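Local coordinates for protein acetylene hydratase (Pelobacter acetylenicus, PDB 2E7Z) that catalyses the hydration of acetylene to acetaldehyde, using a tungsten bis(molybdopterin guanine dinucleotide) cofactor and a [4Fe-4S] cluster, at residues His150-Phe155 / Phe381-Ala386; Gly325-Asp330 / Arg374-Lys379. All blocks are in the same frame, centred on the assembly; numbering follows the deposited sequence.

Contact 1: His150-Phe155 / Phe381-Ala386; sequences HGSYSF and FHNMGA
Between helix 140-150 and the short strand 154-156, Ser152, Tyr153 and Phe155 pack on Phe381, Asn383 and Met384 of the irregular segment that precedes helix 391-400. The polar centre is a side-chain amide docked on backbone: Tyr153 N donates to Asn383 OD1 at 2.9 Å, with an N-H...O angle of 161°, in the carbonyl plane and on a lone pair. Asn383 CG, anti to the backbone N (chi1 -168°), is directed at 150-155. Asn383 ND2 gives a 2.9 Å hydrogen bond to water 1, which donates to Ser152 OG and Tyr153 O; ND2 is also bonded to Glu470 O, and Ser152 OG to Gly325 O. Asn383 CB sits over the centre of one face of the Phe381 ring, while Ser152 OG meets the edge of that ring, 3.7 Å from Phe381 CE2. The bent Met384 chain crosses Tyr153 at about a right angle, with Met384 CE 3.7 Å from Tyr153 CE2. Met384 SD lies 4.8 Å from the centroid of the Tyr153 ring, an oblique Met-aromatic contact, and at the edge of the Phe155 ring. Engagement of both OD1 and ND2 probably holds the Asn383 amide in this orientation, since a flip would set its NH2 against Tyr153 N-H.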
# COMPACT_ATOMS: atom_id res chain seq x y z
N HIS A 150 3.29 14.02 13.26
CA HIS A 150 2.42 13.97 14.44
C HIS A 150 2.36 12.60 15.09
O HIS A 150 1.39 12.28 15.78
CB HIS A 150 1.00 14.47 14.12
CG HIS A 150 0.44 13.92 12.86
ND1 HIS A 150 -0.00 12.62 12.74
CD2 HIS A 150 0.28 14.49 11.64
CE1 HIS A 150 -0.43 12.42 11.51
NE2 HIS A 150 -0.28 13.53 10.82
N GLY A 151 3.42 11.81 14.90
CA GLY A 151 3.68 10.65 15.74
C GLY A 151 2.94 9.35 15.45
O GLY A 151 3.25 8.31 16.04
N SER A 152 1.96 9.42 14.56
CA SER A 152 1.07 8.30 14.28
C SER A 152 0.23 8.62 13.05
O SER A 152 -0.19 9.78 12.86
CB SER A 152 0.14 8.09 15.47
OG SER A 152 -0.61 6.90 15.33
N TYR A 153 -0.02 7.60 12.24
CA TYR A 153 -0.82 7.69 11.03
C TYR A 153 -2.27 8.02 11.37
O TYR A 153 -2.84 7.45 12.30
CB TYR A 153 -0.67 6.37 10.26
CG TYR A 153 -1.49 6.23 9.01
CD1 TYR A 153 -1.14 6.87 7.81
CD2 TYR A 153 -2.63 5.41 9.00
CE1 TYR A 153 -1.91 6.69 6.65
CE2 TYR A 153 -3.40 5.23 7.87
CZ TYR A 153 -3.05 5.86 6.69
OH TYR A 153 -3.83 5.64 5.58
N SER A 154 -2.86 8.97 10.64
CA SER A 154 -4.21 9.43 10.96
C SER A 154 -5.26 8.76 10.09
O SER A 154 -4.96 8.21 9.01
CB SER A 154 -4.32 10.97 10.89
OG SER A 154 -4.32 11.44 9.55
N PHE A 155 -6.50 8.83 10.60
CA PHE A 155 -7.67 8.23 9.98
C PHE A 155 -8.78 9.26 9.88
O PHE A 155 -9.20 9.81 10.91
CB PHE A 155 -8.15 7.03 10.79
CG PHE A 155 -7.13 5.94 10.88
CD1 PHE A 155 -7.12 4.91 9.95
CD2 PHE A 155 -6.14 5.97 11.87
CE1 PHE A 155 -6.14 3.91 10.01
CE2 PHE A 155 -5.16 4.99 11.93
CZ PHE A 155 -5.16 3.96 10.99
N PHE A 381 7.15 1.23 17.23
CA PHE A 381 5.74 1.25 16.92
C PHE A 381 5.68 0.95 15.45
O PHE A 381 6.01 1.77 14.61
CB PHE A 381 5.18 2.63 17.27
CG PHE A 381 3.76 2.88 16.85
CD1 PHE A 381 2.84 1.86 16.66
CD2 PHE A 381 3.32 4.21 16.70
CE1 PHE A 381 1.53 2.16 16.27
CE2 PHE A 381 2.01 4.50 16.33
CZ PHE A 381 1.10 3.47 16.13
N HIS A 382 5.27 -0.29 15.13
CA HIS A 382 5.17 -0.76 13.74
C HIS A 382 3.84 -0.23 13.21
O HIS A 382 2.86 -0.96 13.13
CB HIS A 382 5.22 -2.28 13.69
CG HIS A 382 5.24 -2.83 12.31
ND1 HIS A 382 4.10 -3.20 11.65
CD2 HIS A 382 6.28 -3.09 11.47
CE1 HIS A 382 4.43 -3.69 10.46
NE2 HIS A 382 5.74 -3.62 10.33
N ASN A 383 3.83 1.06 12.85
CA ASN A 383 2.59 1.71 12.43
C ASN A 383 2.30 1.44 10.96
O ASN A 383 2.97 1.98 10.06
CB ASN A 383 2.76 3.19 12.75
CG ASN A 383 1.46 4.03 12.65
OD1 ASN A 383 1.56 5.25 12.60
ND2 ASN A 383 0.29 3.41 12.62
N MET A 384 1.30 0.58 10.74
CA MET A 384 0.85 0.10 9.41
C MET A 384 1.89 -0.84 8.80
O MET A 384 1.69 -2.06 8.84
CB MET A 384 0.47 1.27 8.46
CG MET A 384 -0.42 2.38 9.10
SD MET A 384 -1.92 1.78 9.93
CE MET A 384 -3.01 1.61 8.50
N GLY A 385 3.01 -0.29 8.33
CA GLY A 385 4.15 -1.08 7.84
C GLY A 385 5.35 -0.21 8.13
O GLY A 385 5.31 0.98 7.83
N ALA A 386 6.38 -0.76 8.78
CA ALA A 386 7.46 0.08 9.27
C ALA A 386 8.77 -0.65 9.37
O ALA A 386 8.83 -1.89 9.43
CB ALA A 386 7.09 0.68 10.66
O HOH W 1 -1.84 5.17 13.52

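Contact 2: Gly325-Asp330 / Arg374-Lys379; sequences GAPHSD and RVYGVK
The CA atoms of Ala326 and Tyr376, 6.8 Å apart, mark where the irregular loop 325-330 comes closest to the end of helix 369-376 and the turn after it. Gly377 takes positive phi (72°) as the chain leaves the helix, and Val378 then directs its side chain at the 325-330 loop. Tyr376 carries most of the contact. Tyr376 CG is anti to the carbonyl carbon (chi1 -64°), which places the start of the ring on the loop side; Ala326 CB is 3.6 Å from Tyr376 CE1. Pro327 crosses Tyr376 at about a right angle, with Pro327 CD 3.9 Å from Tyr376 CD1; both approaches to the ring are oblique. On the helix side, Val375 CG1 sits over the centre of one face of the Tyr376 ring, 3.6 Å above the plane. Further along, Pro327 CG and Val378 CG2 meet loosely at 4.3 Å. The phenol oxygen of Tyr376 is hydrogen-bonded to Tyr544 OH. An alanine in place of Tyr376 would probably leave a gap beside Ala326 and Pro327 and deprive the Tyr544 hydroxyl of this mate. The loop follows strand 322-324 and leads to helix 334-337, whose Ser335 and Lys336 touch Val378, so the end of helix 369-376 packs against the connection between that strand and helix.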
# COMPACT_ATOMS: atom_id res chain seq x y z
N GLY A 325 -4.04 7.09 15.28
CA GLY A 325 -4.16 5.70 15.72
C GLY A 325 -3.13 5.29 16.77
O GLY A 325 -2.31 6.08 17.22
N ALA A 326 -3.20 4.02 17.15
CA ALA A 326 -2.40 3.49 18.23
C ALA A 326 -2.47 1.98 18.12
O ALA A 326 -3.42 1.46 17.53
CB ALA A 326 -3.01 3.89 19.57
N PRO A 327 -1.53 1.27 18.78
CA PRO A 327 -1.76 -0.16 19.01
C PRO A 327 -3.11 -0.35 19.70
O PRO A 327 -3.48 0.47 20.54
CB PRO A 327 -0.59 -0.56 19.91
CG PRO A 327 0.51 0.45 19.60
CD PRO A 327 -0.28 1.74 19.42
N HIS A 328 -3.85 -1.39 19.33
CA HIS A 328 -5.21 -1.52 19.87
C HIS A 328 -5.14 -1.69 21.39
O HIS A 328 -4.35 -2.50 21.89
CB HIS A 328 -5.90 -2.73 19.23
CG HIS A 328 -7.38 -2.75 19.42
ND1 HIS A 328 -8.00 -2.90 20.65
CD2 HIS A 328 -8.38 -2.63 18.51
CE1 HIS A 328 -9.31 -2.89 20.48
NE2 HIS A 328 -9.57 -2.73 19.19
N SER A 329 -5.94 -0.91 22.12
CA SER A 329 -5.87 -0.90 23.57
C SER A 329 -6.23 -2.22 24.23
O SER A 329 -5.83 -2.45 25.37
CB SER A 329 -6.76 0.24 24.15
OG SER A 329 -8.11 -0.00 23.79
N ASP A 330 -6.97 -3.08 23.53
CA ASP A 330 -7.49 -4.33 24.14
C ASP A 330 -6.55 -5.52 23.90
O ASP A 330 -6.77 -6.59 24.47
CB ASP A 330 -8.82 -4.75 23.49
CG ASP A 330 -10.01 -3.86 23.84
OD1 ASP A 330 -9.98 -3.12 24.87
OD2 ASP A 330 -11.00 -3.93 23.07
N ARG A 374 7.06 6.73 24.98
CA ARG A 374 6.42 7.66 25.91
C ARG A 374 4.91 7.68 25.74
O ARG A 374 4.15 7.58 26.72
CB ARG A 374 7.02 9.07 25.73
CG ARG A 374 6.41 10.14 26.67
CD ARG A 374 6.94 11.54 26.31
NE ARG A 374 6.39 12.14 25.08
CZ ARG A 374 5.17 12.69 24.99
NH1 ARG A 374 4.36 12.69 26.05
NH2 ARG A 374 4.75 13.24 23.85
N VAL A 375 4.46 7.76 24.48
CA VAL A 375 3.06 7.99 24.18
C VAL A 375 2.28 6.67 24.05
O VAL A 375 1.13 6.55 24.51
CB VAL A 375 2.91 8.83 22.88
CG1 VAL A 375 1.44 8.87 22.39
CG2 VAL A 375 3.52 10.24 23.08
N TYR A 376 2.91 5.67 23.41
CA TYR A 376 2.22 4.41 23.10
C TYR A 376 2.68 3.22 23.93
O TYR A 376 2.07 2.15 23.87
CB TYR A 376 2.33 4.12 21.59
CG TYR A 376 1.62 5.15 20.74
CD1 TYR A 376 0.24 5.33 20.82
CD2 TYR A 376 2.34 5.99 19.88
CE1 TYR A 376 -0.40 6.30 20.09
CE2 TYR A 376 1.69 6.95 19.12
CZ TYR A 376 0.34 7.12 19.24
OH TYR A 376 -0.30 8.09 18.50
N GLY A 377 3.77 3.39 24.68
CA GLY A 377 4.32 2.29 25.45
C GLY A 377 5.00 1.24 24.59
O GLY A 377 5.23 0.12 25.02
N VAL A 378 5.31 1.63 23.35
CA VAL A 378 5.94 0.73 22.39
C VAL A 378 7.06 1.51 21.73
O VAL A 378 6.81 2.46 21.00
CB VAL A 378 4.92 0.24 21.32
CG1 VAL A 378 5.61 -0.48 20.23
CG2 VAL A 378 3.89 -0.68 21.97
N LYS A 379 8.30 1.10 22.01
CA LYS A 379 9.47 1.79 21.49
C LYS A 379 9.53 1.71 19.97
O LYS A 379 9.81 2.71 19.30
CB LYS A 379 10.74 1.19 22.07
CG LYS A 379 12.01 1.81 21.50
CD LYS A 379 13.23 1.31 22.24
CE LYS A 379 14.48 1.74 21.54
NZ LYS A 379 15.66 1.23 22.26

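Contacts 1 and 2 have centres 10 Å apart and adjoin directly. Ser152 OG lies 2.7 Å from Gly325 O and Tyr153 O 3.2 Å from Gly325 N, both probable hydrogen bonds; the second, between backbones, lies next to the antiparallel strands 154-156 and 322-324. Apolar packing joins them as well: Phe381 CE1 is 3.6 Å from Pro327 CD, and the rings of Phe381 and Tyr376 meet with planes at about 45°. Contact 1 is nearer the metal, the side chain of Tyr153 lying about 9 Å from the tungsten ion and about 7 Å from the side chain of the cofactor-binding Trp176. The centre of contact 2 is about 22 Å from the chain centre, that of contact 1 about 13 Å, and contact 2 lies away from the cofactors.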